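Local coordinates for Bm4233, isoform b (PDB 6ANY), which is a secreted venom allergen-like protein of the CAP superfamily from a filarial nematode, a vaccine candidate that probably binds sterols and may take part in lipid transport, at residues A[18-23]-A[106-111]; A[148-153]-A[158-163]. All coordinates share one frame; numbering follows the deposited sequence.

Interaction 1 of 2, residues A[18-23]-A[106-111]; sequences RQNNKF and SWWSEL
F23 and W108 stack face to face between two helices of the CAP domain, helix 10-28 and helix 99-108. The phenyl ring lies over the five-membered half of the indole, with centroids 4.0 Å apart and planes inclined by 18°, and the two side chains run past each other in opposite directions. F23 CB is thereby placed above the other half of the indole, 3.4 Å from the centroid of the W108 six-membered ring and only 7° off its normal, a CH-pi contact added to the stack. W108 reaches across because its CG stands anti to the backbone N (chi1 -166°). F135 meets the same indole edge to face, and M138 packs against both F23 and W108, so helix 133-138 adds to the tight part. The contact thins out toward N20, whose amide is engaged elsewhere: ND2 bonds to the carbonyl oxygen of M138 and merely brushes the indole. R18 and K22 of the same helix are solvent-exposed. Beyond W108 the chain stays close-knit, S109 OG donating to a lone pair of S106 O at 2.7 Å.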
loop_
_atom_site.group_PDB
_atom_site.type_symbol
_atom_site.label_atom_id
_atom_site.label_comp_id
_atom_site.label_asym_id
_atom_site.label_seq_id
_atom_site.Cartn_x
_atom_site.Cartn_y
_atom_site.Cartn_z
ATOM N N ARG A 18 4.316 1.804 -8.873
ATOM C CA ARG A 18 3.507 2.236 -9.955
ATOM C C ARG A 18 2.090 1.755 -9.772
ATOM O O ARG A 18 1.158 2.599 -9.891
ATOM C CB ARG A 18 4.048 1.727 -11.317
ATOM C CG ARG A 18 5.305 2.478 -11.694
ATOM C CD ARG A 18 6.163 1.794 -12.725
ATOM N NE ARG A 18 7.451 2.512 -12.922
ATOM C CZ ARG A 18 8.444 2.119 -13.741
ATOM N NH1 ARG A 18 8.359 1.002 -14.507
ATOM N NH2 ARG A 18 9.537 2.851 -13.788
ATOM N N GLN A 19 1.910 0.483 -9.391
ATOM C CA GLN A 19 0.555 -0.023 -9.089
ATOM C C GLN A 19 -0.140 0.717 -7.927
ATOM O O GLN A 19 -1.294 1.115 -8.040
ATOM C CB GLN A 19 0.527 -1.558 -8.806
ATOM C CG GLN A 19 -0.835 -2.080 -8.364
ATOM C CD GLN A 19 -0.788 -3.511 -7.834
ATOM O OE1 GLN A 19 -0.071 -3.784 -6.857
ATOM N NE2 GLN A 19 -1.537 -4.421 -8.457
ATOM N N ASN A 20 0.544 0.853 -6.814
ATOM C CA ASN A 20 -0.063 1.472 -5.619
ATOM C C ASN A 20 -0.400 2.955 -5.907
ATOM O O ASN A 20 -1.423 3.413 -5.491
ATOM C CB ASN A 20 0.870 1.333 -4.415
ATOM C CG ASN A 20 0.135 1.424 -3.067
ATOM O OD1 ASN A 20 0.676 0.903 -2.065
ATOM N ND2 ASN A 20 -1.046 2.146 -2.998
ATOM N N ASN A 21 0.413 3.636 -6.715
ATOM C CA ASN A 21 0.192 5.034 -7.042
ATOM C C ASN A 21 -0.920 5.145 -8.059
ATOM O O ASN A 21 -1.707 6.086 -8.022
ATOM C CB ASN A 21 1.421 5.715 -7.589
ATOM C CG ASN A 21 2.378 6.130 -6.545
ATOM O OD1 ASN A 21 1.987 6.425 -5.383
ATOM N ND2 ASN A 21 3.658 6.107 -6.897
ATOM N N LYS A 22 -0.980 4.223 -8.997
ATOM C CA LYS A 22 -2.145 4.152 -9.900
ATOM C C LYS A 22 -3.476 3.974 -9.144
ATOM O O LYS A 22 -4.466 4.686 -9.413
ATOM C CB LYS A 22 -1.997 3.022 -10.903
ATOM C CG LYS A 22 -3.238 2.800 -11.757
ATOM C CD LYS A 22 -2.883 1.846 -12.902
ATOM C CE LYS A 22 -4.063 1.470 -13.803
ATOM N NZ LYS A 22 -3.623 1.090 -15.177
ATOM N N PHE A 23 -3.484 3.037 -8.192
ATOM C CA PHE A 23 -4.635 2.871 -7.331
ATOM C C PHE A 23 -5.026 4.166 -6.660
ATOM O O PHE A 23 -6.196 4.512 -6.636
ATOM C CB PHE A 23 -4.406 1.780 -6.272
ATOM C CG PHE A 23 -4.483 0.362 -6.806
ATOM C CD1 PHE A 23 -5.287 0.035 -7.881
ATOM C CD2 PHE A 23 -3.783 -0.643 -6.191
ATOM C CE1 PHE A 23 -5.365 -1.279 -8.352
ATOM C CE2 PHE A 23 -3.843 -1.961 -6.636
ATOM C CZ PHE A 23 -4.651 -2.291 -7.702
ATOM N N SER A 106 -4.685 -7.894 -3.890
ATOM C CA SER A 106 -5.366 -8.586 -2.818
ATOM C C SER A 106 -5.742 -7.646 -1.679
ATOM O O SER A 106 -6.873 -7.534 -1.318
ATOM C CB SER A 106 -4.517 -9.713 -2.285
ATOM O OG SER A 106 -5.150 -10.259 -1.177
ATOM N N TRP A 107 -4.794 -6.906 -1.195
ATOM C CA TRP A 107 -5.064 -5.866 -0.148
ATOM C C TRP A 107 -6.082 -4.829 -0.602
ATOM O O TRP A 107 -7.042 -4.471 0.129
ATOM C CB TRP A 107 -3.759 -5.175 0.268
ATOM C CG TRP A 107 -2.729 -6.149 0.812
ATOM C CD1 TRP A 107 -2.982 -7.307 1.435
ATOM C CD2 TRP A 107 -1.292 -6.047 0.718
ATOM N NE1 TRP A 107 -1.793 -7.942 1.820
ATOM C CE2 TRP A 107 -0.741 -7.183 1.372
ATOM C CE3 TRP A 107 -0.425 -5.125 0.152
ATOM C CZ2 TRP A 107 0.631 -7.405 1.460
ATOM C CZ3 TRP A 107 0.927 -5.343 0.240
ATOM C CH2 TRP A 107 1.436 -6.506 0.869
ATOM N N TRP A 108 -5.870 -4.356 -1.815
ATOM C CA TRP A 108 -6.714 -3.310 -2.378
ATOM C C TRP A 108 -8.131 -3.799 -2.601
ATOM O O TRP A 108 -9.096 -2.994 -2.461
ATOM C CB TRP A 108 -6.118 -2.761 -3.677
ATOM C CG TRP A 108 -6.772 -1.478 -4.079
ATOM C CD1 TRP A 108 -7.921 -1.342 -4.851
ATOM C CD2 TRP A 108 -6.378 -0.145 -3.697
ATOM N NE1 TRP A 108 -8.221 -0.002 -4.969
ATOM C CE2 TRP A 108 -7.297 0.746 -4.282
ATOM C CE3 TRP A 108 -5.354 0.379 -2.912
ATOM C CZ2 TRP A 108 -7.174 2.112 -4.164
ATOM C CZ3 TRP A 108 -5.250 1.743 -2.795
ATOM C CH2 TRP A 108 -6.170 2.582 -3.378
ATOM N N SER A 109 -8.297 -5.104 -2.873
ATOM C CA SER A 109 -9.612 -5.658 -3.158
ATOM C C SER A 109 -10.568 -5.521 -1.970
ATOM O O SER A 109 -11.787 -5.705 -2.116
ATOM C CB SER A 109 -9.526 -7.165 -3.538
ATOM O OG SER A 109 -9.314 -8.004 -2.363
ATOM N N GLU A 110 -10.037 -5.221 -0.785
ATOM C CA GLU A 110 -10.876 -4.892 0.380
ATOM C C GLU A 110 -11.850 -3.756 0.132
ATOM O O GLU A 110 -12.946 -3.737 0.743
ATOM C CB GLU A 110 -10.029 -4.615 1.639
ATOM C CG GLU A 110 -9.366 -5.844 2.189
ATOM C CD GLU A 110 -8.356 -5.568 3.261
ATOM O OE1 GLU A 110 -8.032 -4.394 3.525
ATOM O OE2 GLU A 110 -7.864 -6.551 3.861
ATOM N N LEU A 111 -11.505 -2.838 -0.797
ATOM C CA LEU A 111 -12.364 -1.693 -1.013
ATOM C C LEU A 111 -13.721 -2.101 -1.603
ATOM O O LEU A 111 -14.779 -1.787 -0.997
ATOM C CB LEU A 111 -11.677 -0.623 -1.848
ATOM C CG LEU A 111 -12.627 0.394 -2.540
ATOM C CD1 LEU A 111 -13.264 1.332 -1.521
ATOM C CD2 LEU A 111 -11.915 1.184 -3.593
#

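Interaction 2 of 2, residues A[148-153]-A[158-163]; sequences CGIATN and RTLIAI
G149 and I163 form a hydrogen-bonded pair in the antiparallel hairpin of strands 145-153 and 159-167, the two inner strands of the mixed sheet in the CAP alpha-beta-alpha sandwich. The segment axes run 4.7 Å apart at 171°.

Backbone bonds set the register. G149 N reaches I163 O at 2.7 Å, and I163 N returns to G149 O with an angle of 172° at the hydrogen. A151 and I161 repeat the reciprocal pattern, A151 N to I161 O at 3.0 Å and I161 N to A151 O at 2.9 Å. Between these pairs, I150 and A162 make the non-hydrogen-bonded pair, and I150 CA directs a CA-H...O contact to I161 O at 3.4 Å. C148 CA makes another CA-H...O contact, to I163 O at 3.0 Å.

Apolar packing is concentrated on the face bearing I150, L160 and A162. I150 CG2, anti to the backbone N, meets L160 CD1 at 3.9 Å, while I150 CG1 lies more loosely beside A162 CB. The same L160 methyl touches T152 CG2, and V92 covers both residues. On the A151, I161 and I163 face, I163 packs on A59, W62 and A63 of helix 53-63.

Polar ends look outside the pair. T152 OG1 is hydrogen-bonded to E93 and R96, and T159 OG1 to D155 in the short helical connection. At the other end a disulfide ties the strands covalently, C148 SG bonding to C164 SG.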
loop_
_atom_site.group_PDB
_atom_site.type_symbol
_atom_site.label_atom_id
_atom_site.label_comp_id
_atom_site.label_asym_id
_atom_site.label_seq_id
_atom_site.Cartn_x
_atom_site.Cartn_y
_atom_site.Cartn_z
ATOM N N CYS A 148 9.105 -3.160 0.441
ATOM C CA CYS A 148 8.532 -4.504 0.486
ATOM C C CYS A 148 9.581 -5.574 0.366
ATOM O O CYS A 148 10.668 -5.370 -0.198
ATOM C CB CYS A 148 7.501 -4.749 -0.606
ATOM S SG CYS A 148 6.173 -3.519 -0.744
ATOM N N GLY A 149 9.258 -6.710 0.954
ATOM C CA GLY A 149 10.191 -7.845 0.999
ATOM C C GLY A 149 9.452 -9.094 0.579
ATOM O O GLY A 149 8.281 -9.235 0.875
ATOM N N ILE A 150 10.147 -9.993 -0.091
ATOM C CA ILE A 150 9.527 -11.180 -0.649
ATOM C C ILE A 150 10.328 -12.435 -0.351
ATOM O O ILE A 150 11.593 -12.470 -0.466
ATOM C CB ILE A 150 9.403 -10.994 -2.169
ATOM C CG1 ILE A 150 8.381 -9.892 -2.471
ATOM C CG2 ILE A 150 8.943 -12.286 -2.830
ATOM C CD1 ILE A 150 8.456 -9.372 -3.922
ATOM N N ALA A 151 9.606 -13.495 -0.055
ATOM C CA ALA A 151 10.216 -14.816 0.211
ATOM C C ALA A 151 9.494 -15.845 -0.601
ATOM O O ALA A 151 8.305 -15.944 -0.493
ATOM C CB ALA A 151 10.126 -15.166 1.683
ATOM N N THR A 152 10.211 -16.635 -1.382
ATOM C CA THR A 152 9.630 -17.747 -2.124
ATOM C C THR A 152 10.223 -19.095 -1.830
ATOM O O THR A 152 9.956 -20.065 -2.551
ATOM C CB THR A 152 9.767 -17.489 -3.640
ATOM O OG1 THR A 152 11.115 -17.092 -3.964
ATOM C CG2 THR A 152 8.812 -16.420 -4.046
ATOM N N ASN A 153 11.019 -19.161 -0.785
ATOM C CA ASN A 153 11.617 -20.425 -0.322
ATOM C C ASN A 153 10.798 -21.103 0.743
ATOM O O ASN A 153 11.092 -22.248 1.093
ATOM C CB ASN A 153 13.008 -20.233 0.261
ATOM C CG ASN A 153 12.977 -19.311 1.429
ATOM O OD1 ASN A 153 12.682 -18.141 1.239
ATOM N ND2 ASN A 153 13.271 -19.802 2.619
ATOM N N ARG A 158 7.160 -23.675 -1.853
ATOM C CA ARG A 158 5.772 -23.850 -2.283
ATOM C C ARG A 158 4.851 -22.774 -1.739
ATOM O O ARG A 158 3.655 -22.770 -2.054
ATOM C CB ARG A 158 5.253 -25.241 -1.908
ATOM C CG ARG A 158 5.815 -26.326 -2.792
ATOM C CD ARG A 158 5.564 -27.691 -2.177
ATOM N NE ARG A 158 5.786 -28.781 -3.155
ATOM C CZ ARG A 158 6.904 -29.514 -3.295
ATOM N NH1 ARG A 158 8.012 -29.330 -2.554
ATOM N NH2 ARG A 158 6.910 -30.481 -4.203
ATOM N N THR A 159 5.413 -21.879 -0.954
ATOM C CA THR A 159 4.706 -20.778 -0.380
ATOM C C THR A 159 5.422 -19.450 -0.631
ATOM O O THR A 159 6.624 -19.327 -0.455
ATOM C CB THR A 159 4.476 -21.039 1.128
ATOM O OG1 THR A 159 3.548 -22.124 1.232
ATOM C CG2 THR A 159 3.888 -19.830 1.838
ATOM N N LEU A 160 4.650 -18.471 -1.077
ATOM C CA LEU A 160 5.139 -17.152 -1.347
ATOM C C LEU A 160 4.621 -16.251 -0.296
ATOM O O LEU A 160 3.430 -16.293 -0.012
ATOM C CB LEU A 160 4.680 -16.671 -2.693
ATOM C CG LEU A 160 4.391 -15.194 -2.969
ATOM C CD1 LEU A 160 5.676 -14.379 -2.882
ATOM C CD2 LEU A 160 3.843 -15.051 -4.389
ATOM N N ILE A 161 5.516 -15.408 0.247
ATOM C CA ILE A 161 5.132 -14.401 1.236
ATOM C C ILE A 161 5.594 -13.040 0.764
ATOM O O ILE A 161 6.751 -12.851 0.462
ATOM C CB ILE A 161 5.794 -14.694 2.642
ATOM C CG1 ILE A 161 5.372 -16.057 3.230
ATOM C CG2 ILE A 161 5.580 -13.562 3.640
ATOM C CD1 ILE A 161 4.240 -16.025 4.204
ATOM N N ALA A 162 4.721 -12.063 0.810
ATOM C CA ALA A 162 5.121 -10.713 0.502
ATOM C C ALA A 162 4.780 -9.788 1.687
ATOM O O ALA A 162 3.681 -9.813 2.192
ATOM C CB ALA A 162 4.433 -10.248 -0.749
ATOM N N ILE A 163 5.730 -8.973 2.094
ATOM C CA ILE A 163 5.557 -8.054 3.210
ATOM C C ILE A 163 5.856 -6.625 2.728
ATOM O O ILE A 163 6.866 -6.365 2.134
ATOM C CB ILE A 163 6.522 -8.374 4.381
ATOM C CG1 ILE A 163 6.492 -9.880 4.760
ATOM C CG2 ILE A 163 6.239 -7.454 5.548
ATOM C CD1 ILE A 163 5.228 -10.405 5.325
#

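Interaction 1 closes before interaction 2 opens along the chain, and their centres lie about 18 Å apart within one CAP domain. The first joins helices near the centre of the chain, whereas the second builds the middle of the mixed sheet, with its centre about 16 Å from the chain's centre. Helix 10-28 spans both regions: I16 and Q12 touch C148 and I150, and one to three turns later N20 and F23 touch 106-111. The two contacts also meet directly, W107 CZ2 packing 4.0 Å from A162 O. Helix 99-108 is thus set against the sheet through W107 and against helix 10-28 through W108, so neighbouring tryptophans of one helix contact both.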